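PDB 2PZ9: putative regulatory protein from Streptomyces coelicolor A3, which probably binds DNA as a transcriptional regulator of the TetR family, pairing an N-terminal helix-turn-helix domain with a helical C-terminal domain. Local coordinates for residues 33-38 against 60-65; 37-42 against 54-59; 46-51 against 72-77; 91-96 against 105-110; 145-150 against 164-169. All coordinates share one frame; numbering follows the deposited sequence.

Contact 1: 33-38 against 60-65; sequences QRIVAA and ARTSKE. With SO4 (sulfate ion), chain C; SO4 (sulfate ion), chain E.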
# COMPACT_ATOMS: atom_id res chain seq x y z
N GLN A 33 4.43 -21.57 19.95
CA GLN A 33 4.98 -20.21 19.78
C GLN A 33 6.11 -20.21 18.79
O GLN A 33 6.16 -19.37 17.89
CB GLN A 33 5.47 -19.65 21.08
CG GLN A 33 4.47 -19.68 22.16
CD GLN A 33 5.08 -19.27 23.47
OE1 GLN A 33 6.23 -19.63 23.79
NE2 GLN A 33 4.33 -18.50 24.25
N ARG A 34 7.02 -21.16 18.97
CA ARG A 34 8.18 -21.29 18.10
C ARG A 34 7.80 -21.50 16.64
O ARG A 34 8.41 -20.90 15.77
CB ARG A 34 9.11 -22.39 18.59
CG ARG A 34 10.25 -21.85 19.40
CD ARG A 34 11.35 -22.86 19.60
NE ARG A 34 11.03 -23.84 20.63
CZ ARG A 34 10.60 -25.08 20.37
NH1 ARG A 34 10.45 -25.51 19.12
NH2 ARG A 34 10.34 -25.89 21.37
N ILE A 35 6.80 -22.35 16.38
CA ILE A 35 6.24 -22.53 15.02
C ILE A 35 5.64 -21.23 14.49
O ILE A 35 5.77 -20.89 13.32
CB ILE A 35 5.11 -23.62 14.99
CG1 ILE A 35 5.68 -25.03 15.17
CG2 ILE A 35 4.29 -23.54 13.71
CD1 ILE A 35 4.63 -26.07 15.59
N VAL A 36 4.94 -20.51 15.36
CA VAL A 36 4.27 -19.29 14.96
C VAL A 36 5.30 -18.22 14.63
O VAL A 36 5.25 -17.61 13.57
CB VAL A 36 3.29 -18.82 16.05
CG1 VAL A 36 2.91 -17.33 15.84
CG2 VAL A 36 2.08 -19.74 16.08
N ALA A 37 6.26 -18.01 15.53
CA ALA A 37 7.33 -17.03 15.31
C ALA A 37 8.05 -17.31 13.99
O ALA A 37 8.30 -16.39 13.22
CB ALA A 37 8.31 -17.04 16.46
N ALA A 38 8.35 -18.57 13.74
CA ALA A 38 9.04 -18.98 12.52
C ALA A 38 8.14 -18.87 11.30
O ALA A 38 8.61 -18.55 10.21
CB ALA A 38 9.61 -20.40 12.65
N ALA A 60 11.73 -23.44 13.42
CA ALA A 60 11.04 -23.52 14.71
C ALA A 60 11.63 -24.60 15.64
O ALA A 60 11.10 -24.83 16.73
CB ALA A 60 9.55 -23.79 14.49
N ARG A 61 12.72 -25.23 15.20
CA ARG A 61 13.38 -26.33 15.93
C ARG A 61 12.39 -27.46 16.22
O ARG A 61 12.33 -27.94 17.35
CB ARG A 61 14.00 -25.80 17.22
CG ARG A 61 15.35 -26.40 17.55
CD ARG A 61 16.25 -25.34 18.15
NE ARG A 61 16.33 -24.16 17.29
CZ ARG A 61 17.39 -23.36 17.18
NH1 ARG A 61 18.50 -23.61 17.88
NH2 ARG A 61 17.35 -22.31 16.36
N THR A 62 11.62 -27.85 15.20
CA THR A 62 10.65 -28.97 15.28
C THR A 62 10.53 -29.77 13.95
O THR A 62 11.36 -29.61 13.06
CB THR A 62 9.27 -28.49 15.85
OG1 THR A 62 8.48 -29.63 16.21
CG2 THR A 62 8.49 -27.61 14.85
N SER A 63 9.52 -30.64 13.81
CA SER A 63 9.31 -31.41 12.56
C SER A 63 8.04 -31.04 11.77
O SER A 63 7.07 -30.49 12.33
CB SER A 63 9.32 -32.93 12.81
OG SER A 63 8.11 -33.38 13.39
N LYS A 64 8.05 -31.36 10.48
CA LYS A 64 6.87 -31.23 9.63
C LYS A 64 5.66 -31.89 10.30
O LYS A 64 4.61 -31.25 10.42
CB LYS A 64 7.10 -31.83 8.24
CG LYS A 64 7.84 -30.91 7.26
CD LYS A 64 7.89 -31.53 5.86
CE LYS A 64 6.57 -31.34 5.13
NZ LYS A 64 6.68 -31.67 3.68
N GLU A 65 5.80 -33.14 10.76
CA GLU A 65 4.66 -33.85 11.37
C GLU A 65 4.06 -33.07 12.55
O GLU A 65 2.84 -32.98 12.69
CB GLU A 65 4.98 -35.30 11.76
CG GLU A 65 3.71 -36.21 11.66
CD GLU A 65 3.79 -37.56 12.44
OE1 GLU A 65 4.69 -37.70 13.30
OE2 GLU A 65 2.93 -38.46 12.21
S SO4 C . 2.05 -16.66 21.76
O1 SO4 C . 2.23 -17.76 22.71
O2 SO4 C . 0.65 -16.23 21.75
O3 SO4 C . 2.91 -15.55 22.18
O4 SO4 C . 2.42 -17.11 20.41
S SO4 E . 6.99 -27.78 2.25
O1 SO4 E . 6.53 -29.13 2.56
O2 SO4 E . 7.86 -27.35 3.33
O3 SO4 E . 7.81 -27.78 1.04
O4 SO4 E . 5.83 -26.90 2.09

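Contact 2: 37-42 against 54-59; sequences AAAKEE and DRIAKQ. With SO4 (sulfate ion), chain E.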
# COMPACT_ATOMS: atom_id res chain seq x y z
N ALA A 37 6.26 -18.01 15.53
CA ALA A 37 7.33 -17.03 15.31
C ALA A 37 8.05 -17.31 13.99
O ALA A 37 8.30 -16.39 13.22
CB ALA A 37 8.31 -17.04 16.46
N ALA A 38 8.35 -18.57 13.74
CA ALA A 38 9.04 -18.98 12.52
C ALA A 38 8.14 -18.87 11.30
O ALA A 38 8.61 -18.55 10.21
CB ALA A 38 9.61 -20.40 12.65
N ALA A 39 6.85 -19.13 11.47
CA ALA A 39 5.91 -18.96 10.36
C ALA A 39 5.76 -17.48 9.96
O ALA A 39 5.65 -17.17 8.78
CB ALA A 39 4.56 -19.61 10.67
N LYS A 40 5.78 -16.58 10.95
CA LYS A 40 5.75 -15.12 10.75
C LYS A 40 6.85 -14.67 9.81
O LYS A 40 6.62 -13.89 8.88
CB LYS A 40 5.99 -14.40 12.06
CG LYS A 40 4.78 -13.91 12.78
CD LYS A 40 5.14 -12.58 13.47
CE LYS A 40 4.57 -12.44 14.89
NZ LYS A 40 5.22 -13.36 15.87
N GLU A 41 8.06 -15.16 10.06
CA GLU A 41 9.24 -14.70 9.36
C GLU A 41 9.26 -15.28 7.94
O GLU A 41 9.66 -14.59 7.01
CB GLU A 41 10.45 -15.13 10.16
CG GLU A 41 11.67 -14.31 9.99
CD GLU A 41 12.94 -15.18 10.06
OE1 GLU A 41 14.01 -14.69 9.65
OE2 GLU A 41 12.87 -16.36 10.51
N GLU A 42 8.81 -16.52 7.79
CA GLU A 42 8.66 -17.19 6.48
C GLU A 42 7.51 -16.69 5.58
O GLU A 42 7.65 -16.68 4.36
CB GLU A 42 8.50 -18.70 6.67
CG GLU A 42 8.31 -19.52 5.37
CD GLU A 42 9.61 -19.79 4.62
OE1 GLU A 42 10.70 -19.58 5.20
OE2 GLU A 42 9.54 -20.23 3.46
N ASP A 54 8.79 -27.21 5.49
CA ASP A 54 10.22 -27.57 5.64
C ASP A 54 10.99 -26.50 6.41
O ASP A 54 11.38 -26.73 7.56
CB ASP A 54 10.88 -27.75 4.26
CG ASP A 54 10.65 -29.13 3.68
OD1 ASP A 54 9.67 -29.79 4.10
OD2 ASP A 54 11.45 -29.55 2.81
N ARG A 55 11.18 -25.34 5.79
CA ARG A 55 11.92 -24.24 6.42
C ARG A 55 11.32 -23.84 7.77
O ARG A 55 12.06 -23.57 8.72
CB ARG A 55 11.95 -23.01 5.51
CG ARG A 55 12.90 -23.05 4.34
CD ARG A 55 12.81 -21.71 3.66
NE ARG A 55 13.11 -21.76 2.23
CZ ARG A 55 12.23 -21.52 1.26
NH1 ARG A 55 10.97 -21.20 1.54
NH2 ARG A 55 12.63 -21.58 -0.01
N ILE A 56 10.00 -23.80 7.84
CA ILE A 56 9.35 -23.34 9.06
C ILE A 56 9.65 -24.25 10.25
O ILE A 56 9.99 -23.76 11.32
CB ILE A 56 7.83 -23.15 8.88
CG1 ILE A 56 7.56 -21.86 8.07
CG2 ILE A 56 7.13 -23.11 10.25
CD1 ILE A 56 6.12 -21.73 7.55
N ALA A 57 9.51 -25.56 10.05
CA ALA A 57 9.77 -26.54 11.09
C ALA A 57 11.27 -26.54 11.41
O ALA A 57 11.66 -26.55 12.58
CB ALA A 57 9.31 -27.90 10.66
N LYS A 58 12.10 -26.53 10.37
CA LYS A 58 13.55 -26.48 10.53
C LYS A 58 13.92 -25.26 11.37
O LYS A 58 14.75 -25.36 12.26
CB LYS A 58 14.24 -26.51 9.15
CG LYS A 58 15.70 -26.06 9.05
CD LYS A 58 15.79 -24.52 8.82
CE LYS A 58 16.76 -24.12 7.68
NZ LYS A 58 18.10 -24.78 7.73
N GLN A 59 13.28 -24.12 11.11
CA GLN A 59 13.54 -22.89 11.87
C GLN A 59 12.94 -22.90 13.28
O GLN A 59 13.56 -22.42 14.22
CB GLN A 59 13.09 -21.64 11.09
CG GLN A 59 13.85 -20.36 11.45
CD GLN A 59 15.38 -20.47 11.21
OE1 GLN A 59 15.85 -21.31 10.43
NE2 GLN A 59 16.15 -19.62 11.89
S SO4 E . 6.99 -27.78 2.25
O1 SO4 E . 6.53 -29.13 2.56
O2 SO4 E . 7.86 -27.35 3.33
O3 SO4 E . 7.81 -27.78 1.04
O4 SO4 E . 5.83 -26.90 2.09

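Contact 3: 46-51 against 72-77; sequences HGIAGA and RSKEAL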
# COMPACT_ATOMS: atom_id res chain seq x y z
N HIS A 46 8.18 -14.96 1.83
CA HIS A 46 7.88 -15.69 0.61
C HIS A 46 6.41 -15.70 0.27
O HIS A 46 6.01 -16.13 -0.82
CB HIS A 46 8.41 -17.11 0.74
CG HIS A 46 9.89 -17.20 0.94
ND1 HIS A 46 10.46 -17.56 2.15
CD2 HIS A 46 10.92 -16.98 0.09
CE1 HIS A 46 11.78 -17.56 2.03
NE2 HIS A 46 12.08 -17.21 0.80
N GLY A 47 5.59 -15.21 1.20
CA GLY A 47 4.14 -15.31 1.11
C GLY A 47 3.70 -16.72 1.40
O GLY A 47 4.48 -17.51 1.93
N ILE A 48 2.46 -17.03 1.05
CA ILE A 48 1.87 -18.36 1.29
C ILE A 48 2.35 -19.44 0.31
O ILE A 48 3.01 -20.40 0.72
CB ILE A 48 0.32 -18.32 1.24
CG1 ILE A 48 -0.22 -17.24 2.17
CG2 ILE A 48 -0.27 -19.73 1.53
CD1 ILE A 48 -1.54 -16.68 1.70
N ALA A 49 2.02 -19.30 -0.97
CA ALA A 49 2.50 -20.23 -1.99
C ALA A 49 4.02 -20.39 -1.89
O ALA A 49 4.53 -21.50 -1.97
CB ALA A 49 2.09 -19.77 -3.39
N GLY A 50 4.73 -19.28 -1.68
CA GLY A 50 6.18 -19.32 -1.54
C GLY A 50 6.76 -19.83 -0.23
O GLY A 50 7.94 -20.14 -0.16
N ALA A 51 5.98 -19.91 0.83
CA ALA A 51 6.55 -20.39 2.09
C ALA A 51 6.64 -21.93 2.13
O ALA A 51 5.78 -22.64 1.58
CB ALA A 51 5.78 -19.84 3.29
N ARG A 72 -3.79 -27.63 10.38
CA ARG A 72 -4.25 -28.51 9.32
C ARG A 72 -3.38 -28.43 8.03
O ARG A 72 -3.09 -29.44 7.40
CB ARG A 72 -5.70 -28.13 9.05
CG ARG A 72 -6.41 -28.87 7.99
CD ARG A 72 -7.73 -28.15 7.83
NE ARG A 72 -8.59 -28.80 6.85
CZ ARG A 72 -9.45 -29.77 7.13
NH1 ARG A 72 -9.59 -30.22 8.37
NH2 ARG A 72 -10.18 -30.30 6.16
N SER A 73 -2.94 -27.22 7.67
CA SER A 73 -2.37 -26.95 6.35
C SER A 73 -1.48 -25.72 6.35
O SER A 73 -1.59 -24.86 7.22
CB SER A 73 -3.50 -26.75 5.33
OG SER A 73 -4.19 -25.52 5.56
N LYS A 74 -0.63 -25.60 5.35
CA LYS A 74 0.12 -24.36 5.18
C LYS A 74 -0.82 -23.15 5.26
O LYS A 74 -0.48 -22.13 5.85
CB LYS A 74 0.86 -24.38 3.84
CG LYS A 74 2.13 -23.52 3.77
CD LYS A 74 2.88 -23.67 2.43
CE LYS A 74 2.07 -23.15 1.25
NZ LYS A 74 2.69 -23.49 -0.05
N GLU A 75 -2.01 -23.28 4.68
CA GLU A 75 -2.94 -22.15 4.58
C GLU A 75 -3.64 -21.87 5.92
O GLU A 75 -3.82 -20.71 6.31
CB GLU A 75 -3.94 -22.35 3.41
CG GLU A 75 -3.30 -22.86 2.06
CD GLU A 75 -3.15 -24.41 2.00
OE1 GLU A 75 -4.17 -25.13 2.17
OE2 GLU A 75 -2.01 -24.91 1.76
N ALA A 76 -3.99 -22.94 6.63
CA ALA A 76 -4.49 -22.84 8.00
C ALA A 76 -3.49 -22.15 8.92
O ALA A 76 -3.86 -21.33 9.74
CB ALA A 76 -4.86 -24.21 8.53
N LEU A 77 -2.21 -22.48 8.75
CA LEU A 77 -1.15 -21.88 9.52
C LEU A 77 -1.09 -20.39 9.24
O LEU A 77 -1.10 -19.60 10.18
CB LEU A 77 0.18 -22.56 9.20
CG LEU A 77 1.48 -22.06 9.84
CD1 LEU A 77 1.41 -21.93 11.35
CD2 LEU A 77 2.64 -22.94 9.46

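Contact 4: 91-96 against 105-110; sequences EATQLD and GILFDH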
# COMPACT_ATOMS: atom_id res chain seq x y z
N GLU A 91 -5.35 -4.24 19.18
CA GLU A 91 -5.09 -3.92 20.58
C GLU A 91 -4.08 -2.80 20.77
O GLU A 91 -4.24 -1.95 21.64
CB GLU A 91 -4.65 -5.16 21.35
CG GLU A 91 -5.77 -6.18 21.42
CD GLU A 91 -5.41 -7.40 22.23
OE1 GLU A 91 -4.52 -7.31 23.12
OE2 GLU A 91 -6.03 -8.46 22.00
N ALA A 92 -3.04 -2.79 19.94
CA ALA A 92 -2.08 -1.70 19.93
C ALA A 92 -2.68 -0.39 19.37
O ALA A 92 -2.02 0.66 19.39
CB ALA A 92 -0.84 -2.11 19.11
N THR A 93 -3.93 -0.45 18.91
CA THR A 93 -4.47 0.57 18.00
C THR A 93 -5.82 1.13 18.42
O THR A 93 -6.61 1.55 17.57
CB THR A 93 -4.45 0.05 16.53
OG1 THR A 93 -3.24 0.49 15.90
CG2 THR A 93 -5.66 0.49 15.67
N GLN A 94 -6.09 1.13 19.72
CA GLN A 94 -7.22 1.87 20.27
C GLN A 94 -7.36 3.21 19.50
O GLN A 94 -6.42 4.02 19.47
CB GLN A 94 -7.02 2.06 21.78
CG GLN A 94 -7.78 3.23 22.48
CD GLN A 94 -9.27 2.95 22.74
OE1 GLN A 94 -10.14 3.77 22.41
NE2 GLN A 94 -9.55 1.79 23.34
N LEU A 95 -8.49 3.40 18.83
CA LEU A 95 -8.71 4.64 18.10
C LEU A 95 -9.18 5.77 19.01
O LEU A 95 -10.17 5.63 19.72
CB LEU A 95 -9.70 4.47 16.95
CG LEU A 95 -10.37 5.76 16.42
CD1 LEU A 95 -9.40 6.78 15.81
CD2 LEU A 95 -11.46 5.43 15.41
N ASP A 96 -8.46 6.88 18.96
CA ASP A 96 -8.90 8.09 19.63
C ASP A 96 -9.39 9.12 18.60
O ASP A 96 -8.57 9.71 17.90
CB ASP A 96 -7.77 8.69 20.46
CG ASP A 96 -8.29 9.72 21.47
OD1 ASP A 96 -9.23 10.49 21.15
OD2 ASP A 96 -7.74 9.75 22.59
N GLY A 105 0.34 8.33 14.41
CA GLY A 105 1.66 8.08 14.96
C GLY A 105 1.67 6.68 15.53
O GLY A 105 2.63 5.94 15.35
N ILE A 106 0.58 6.31 16.20
CA ILE A 106 0.43 4.98 16.76
C ILE A 106 0.64 3.89 15.68
O ILE A 106 1.50 3.01 15.83
CB ILE A 106 -0.89 4.88 17.63
CG1 ILE A 106 -0.55 4.98 19.12
CG2 ILE A 106 -1.69 3.62 17.42
CD1 ILE A 106 -0.54 6.43 19.70
N LEU A 107 -0.10 3.98 14.57
CA LEU A 107 0.06 3.03 13.44
C LEU A 107 1.44 3.11 12.83
O LEU A 107 2.02 2.10 12.42
CB LEU A 107 -1.00 3.27 12.36
CG LEU A 107 -2.45 3.10 12.81
CD1 LEU A 107 -3.48 3.81 11.92
CD2 LEU A 107 -2.75 1.60 12.89
N PHE A 108 1.98 4.32 12.76
CA PHE A 108 3.28 4.47 12.17
C PHE A 108 4.28 3.66 12.97
O PHE A 108 5.08 2.90 12.41
CB PHE A 108 3.69 5.93 12.17
CG PHE A 108 5.09 6.14 11.67
CD1 PHE A 108 5.35 6.19 10.30
CD2 PHE A 108 6.16 6.25 12.56
CE1 PHE A 108 6.66 6.37 9.84
CE2 PHE A 108 7.46 6.43 12.11
CZ PHE A 108 7.72 6.49 10.77
N ASP A 109 4.22 3.83 14.29
CA ASP A 109 5.09 3.18 15.24
C ASP A 109 5.04 1.69 15.09
O ASP A 109 6.07 1.03 15.04
CB ASP A 109 4.66 3.56 16.64
CG ASP A 109 4.96 5.01 16.97
OD1 ASP A 109 5.80 5.64 16.28
OD2 ASP A 109 4.33 5.51 17.93
N HIS A 110 3.82 1.17 15.03
CA HIS A 110 3.59 -0.24 14.95
C HIS A 110 4.29 -0.88 13.76
O HIS A 110 4.96 -1.89 13.89
CB HIS A 110 2.11 -0.52 14.89
CG HIS A 110 1.78 -1.97 14.81
ND1 HIS A 110 1.31 -2.69 15.90
CD2 HIS A 110 1.85 -2.86 13.79
CE1 HIS A 110 1.11 -3.94 15.54
NE2 HIS A 110 1.43 -4.07 14.26

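Contact 5: 145-150 against 164-169; sequences GKLDKL and DPVDVL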
# COMPACT_ATOMS: atom_id res chain seq x y z
N GLY A 145 -16.96 -0.73 14.09
CA GLY A 145 -16.89 -0.07 15.39
C GLY A 145 -16.25 1.31 15.32
O GLY A 145 -16.77 2.29 15.86
N LYS A 146 -15.11 1.39 14.64
CA LYS A 146 -14.40 2.66 14.50
C LYS A 146 -15.17 3.70 13.69
O LYS A 146 -15.08 4.89 13.96
CB LYS A 146 -13.02 2.43 13.89
CG LYS A 146 -12.10 1.66 14.79
CD LYS A 146 -10.74 1.53 14.17
CE LYS A 146 -9.94 0.49 14.86
NZ LYS A 146 -8.54 0.60 14.35
N LEU A 147 -15.92 3.25 12.69
CA LEU A 147 -16.75 4.15 11.92
C LEU A 147 -17.84 4.70 12.83
O LEU A 147 -18.20 5.86 12.74
CB LEU A 147 -17.36 3.46 10.71
CG LEU A 147 -16.36 3.00 9.63
CD1 LEU A 147 -17.04 2.07 8.63
CD2 LEU A 147 -15.70 4.19 8.94
N ASP A 148 -18.34 3.87 13.73
CA ASP A 148 -19.26 4.40 14.71
C ASP A 148 -18.61 5.41 15.65
O ASP A 148 -19.19 6.44 15.95
CB ASP A 148 -19.98 3.28 15.45
CG ASP A 148 -21.37 3.06 14.89
OD1 ASP A 148 -21.49 2.65 13.72
OD2 ASP A 148 -22.35 3.36 15.62
N LYS A 149 -17.38 5.13 16.07
CA LYS A 149 -16.61 6.01 16.94
C LYS A 149 -16.42 7.37 16.25
O LYS A 149 -16.57 8.42 16.86
CB LYS A 149 -15.26 5.34 17.26
CG LYS A 149 -14.81 5.34 18.74
CD LYS A 149 -14.34 3.90 19.17
CE LYS A 149 -12.99 3.82 19.96
NZ LYS A 149 -12.88 4.71 21.15
N LEU A 150 -16.13 7.35 14.96
CA LEU A 150 -16.02 8.59 14.21
C LEU A 150 -17.38 9.29 14.03
O LEU A 150 -17.45 10.50 14.17
CB LEU A 150 -15.31 8.37 12.87
CG LEU A 150 -13.88 7.81 12.99
CD1 LEU A 150 -13.51 6.93 11.80
CD2 LEU A 150 -12.84 8.91 13.20
N ASP A 164 -17.00 11.96 5.25
CA ASP A 164 -17.54 10.64 5.48
C ASP A 164 -16.55 9.86 6.34
O ASP A 164 -15.38 9.71 5.99
CB ASP A 164 -17.81 9.90 4.19
CG ASP A 164 -18.82 8.79 4.36
OD1 ASP A 164 -18.60 7.86 5.17
OD2 ASP A 164 -19.84 8.87 3.65
N PRO A 165 -17.03 9.35 7.48
CA PRO A 165 -16.25 8.48 8.33
C PRO A 165 -15.43 7.49 7.51
O PRO A 165 -14.23 7.36 7.71
CB PRO A 165 -17.34 7.75 9.12
CG PRO A 165 -18.37 8.77 9.29
CD PRO A 165 -18.38 9.58 8.03
N VAL A 166 -16.12 6.82 6.58
CA VAL A 166 -15.51 5.87 5.65
C VAL A 166 -14.22 6.43 5.05
O VAL A 166 -13.18 5.77 5.05
CB VAL A 166 -16.55 5.43 4.56
CG1 VAL A 166 -15.91 4.62 3.47
CG2 VAL A 166 -17.64 4.59 5.19
N ASP A 167 -14.28 7.66 4.55
CA ASP A 167 -13.09 8.29 3.96
C ASP A 167 -12.02 8.59 5.03
O ASP A 167 -10.81 8.39 4.79
CB ASP A 167 -13.46 9.55 3.16
CG ASP A 167 -14.35 9.24 1.93
OD1 ASP A 167 -13.92 8.43 1.06
OD2 ASP A 167 -15.47 9.81 1.82
N VAL A 168 -12.45 9.06 6.20
CA VAL A 168 -11.54 9.45 7.28
C VAL A 168 -10.69 8.26 7.73
O VAL A 168 -9.46 8.34 7.80
CB VAL A 168 -12.33 10.06 8.49
CG1 VAL A 168 -11.39 10.45 9.61
CG2 VAL A 168 -13.16 11.24 8.05
N LEU A 169 -11.37 7.15 8.00
CA LEU A 169 -10.71 5.93 8.45
C LEU A 169 -9.69 5.41 7.43
O LEU A 169 -8.50 5.27 7.75
CB LEU A 169 -11.75 4.86 8.76
CG LEU A 169 -11.19 3.57 9.33
CD1 LEU A 169 -10.73 3.81 10.75
CD2 LEU A 169 -12.18 2.40 9.24

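Contact 1: 33-38 against 60-65
The turn of the predicted helix-turn-helix motif, residues 60-63, rests here on helix 32-50, the first helix of the TetR-type DNA-binding domain. A60 is at the centre: its CB points at the helix and settles on the backbone at I35, 3.6 Å from I35 CA, while A38 CB packs against it at 3.9 Å. R34 takes the carbonyl of the same residue. Its chain, bent at chi3 (-78°), passes alongside the A60 carbonyl and brings R34 NH1 to A60 O at 2.6 Å. The oxygen lies in the guanidinium plane, at the edge, and the donor sits nearly along the C=O axis. Further out, I35 CG1 crosses T62 CG2 obliquely at 3.8 Å, and the same isoleucine also touches Y70, F71 and L77, which ties the turn to the rest of the domain. The turn itself is shaped by a Schellman motif, with R61 at positive phi, and S63 is the N-cap of helix 64-70. Two sulfate ions, probably from the crystallisation liquor, mark the flanks: Q33 NE2 donates to O1 of one, and K64 NZ bonds O1 of the other at 2.8 Å.

Contact 2: 37-42 against 54-59
The R55 guanidinium and the E42 carboxylate lie nearly coplanar, their planes 26° apart, and E42 OE2 lies at the edge of the guanidinium while the two chains cross at about a right angle. R55 NH1 donates in the guanidinium plane to the syn lone pair of E42 OE2 at 2.6 Å, the hydrogen bond of a salt bridge. The extended R55 chain crosses the carboxylate, R55 CD lying 3.4 Å from E42 OE1. CG anti to the backbone N and a bend at chi2 (80°) carry the carboxylate to R55, while E42 CB, pointing at the other helix, lies 3.6 Å from I56 CG1. OE2 has a second partner in the backbone N of R52, so this buried oxygen is held twice. An alanine in place of E42 would lose both bonds to OE2 and the CG methylene that touches I56, and would probably loosen the start of helix 53-59. I56 CD1 makes an apolar contact with A39 CB (4.1 Å), and A38 CB touches Q59 CB (4.0 Å). The segments 37-42 and 54-59 of helices 32-50 and 53-59 cross at 137°, axes 8.7 Å apart, while A39 also touches L77 and V81 of helix 74-92.

Contact 3: 46-51 against 72-77
K74, in the first turn of helix 74-92, reaches across to the end of helix 32-50, and its outer atoms do most of the touching. CB points at residues 46-51, and CG stands anti to the backbone N (chi1 -154°). K74 CD then comes to 3.2 Å from A51 O. A bend at chi3 (65°) turns the chain so that K74 CE lies 3.0 Å from I48 O and 4.2 Å from I48 CG2, the lysine and isoleucine side chains crossing obliquely. At the tip, K74 NZ makes a weak hydrogen bond to A49 O at 3.3 Å; I48 O is about as near, but at an angle too poor for a bond. I48 CG2 also meets E75 CG at 4.4 Å. The helix carrying the lysine starts at S73, its N-cap, whose OG accepts from A76 N at 2.8 Å. On the other side, helix 32-50 is kinked, and the N-H groups of I48 and A49 are taken up by the carboxylate of E127, which links the DNA-binding domain to helix 115-127. An alanine in place of K74 would lose the weak bond to A49 O and the methylenes lying over the I48 and A51 carbonyls, and would probably leave this joint less firmly held. The attraction is likely to be mainly electrostatic, a cationic tip beside the backbone carbonyls of I48, A49 and A51.

Contact 4: 91-96 against 105-110
In L107, chi1 (-61°) sets CG beside the backbone N and chi2 (159°) then turns CD2 toward T93, and H110 has CG anti to the backbone N (chi1 -180°), which sends its ring out toward A92. T93, just past the end of helix 74-92, faces helix 100-113. Its OG1 meets L107 CD2 at 3.2 Å, the two side chains crossing at about a right angle. T93 OG1 is also 3.8 Å from I106 CG2, and here the threonine and isoleucine slide past each other in opposite directions. I106 CG2 also lies 3.6 Å from A92 O. One turn on from I106, H110 presents its ring edge to A92 CB, which sits near the ring plane, 3.9 Å from H110 ND1. The H110 ring also meets that of H117, steeply inclined to it. No hydrogen bond crosses between the segments, so methyl groups carry the contact, set against a hydroxyl, a carbonyl and a ring edge. Y103 and K146 also touch T93. Here the long helix 74-92, which in TetR-family regulators joins the DNA-binding domain to the C-terminal domain, ends against helix 100-113 of the latter.

Contact 5: 145-150 against 164-169
Apolar contacts carry this buried crossing of helices 139-155 and 165-176, whose short segments cross at 111° with axes 9.4 Å apart. L147, with CG anti to its carbonyl carbon (chi1 -65°), pushes a single methyl into the first turn of the second helix. L147 CD2 lies 3.6 Å from V166 N, 3.9 Å from P165 CB and 4.0 Å from L169 CD2, so one branch touches three residues. One turn on, L150 uses both branches: CD1 meets L169 CB at 4.1 Å, the two leucines crossing at about a right angle, and CD2 meets V168 CG1 at 4.2 Å. L169, its CG anti to the backbone N, also sends CD1 against the methylenes of K146, touching CB and CD alike. The two helices belong to the all-helical C-terminal domain of the TetR family, which commonly supplies both the ligand-binding region and the dimer interface. The second subunit does cover this site: its Q192 packs on L147, its A189 on V166 and its I185 on L169. One polar interaction is local: D164 is the N-cap of helix 165-176, its OD1 accepting from V166 N at 3.0 Å through the anti lone pair. The others are made with other parts of the protein and with the second subunit. D164 OD2 takes the backbone N of V194 of the second subunit, and D167 forms a salt bridge with R201 of that subunit. The extended K146 chain carries NZ away to the hydroxyl of Y103, leaving its methylenes to L169.

In the fold
Contacts 1, 2 and 3 share helix 32-50 and lie within the TetR-type DNA-binding region; contacts 1 and 2 have centres about 6 Å apart and touch directly, and contact 3 lies about 10 Å from contact 2, centre to centre. Along the chain contacts 1 and 2 both begin on helix 32-50, sharing A37 and A38, and contact 3 alternates with both, so the three interlock. Helix 74-92 runs from contact 3 to contact 4, whose centres are about 28 Å apart. Contact 5, in the C-terminal domain, is about 15 Å from contact 4, centre to centre, and tied to it by K149 reaching Q94. Thus one long helix spans the probable DNA-reading end and the domain that meets the second subunit.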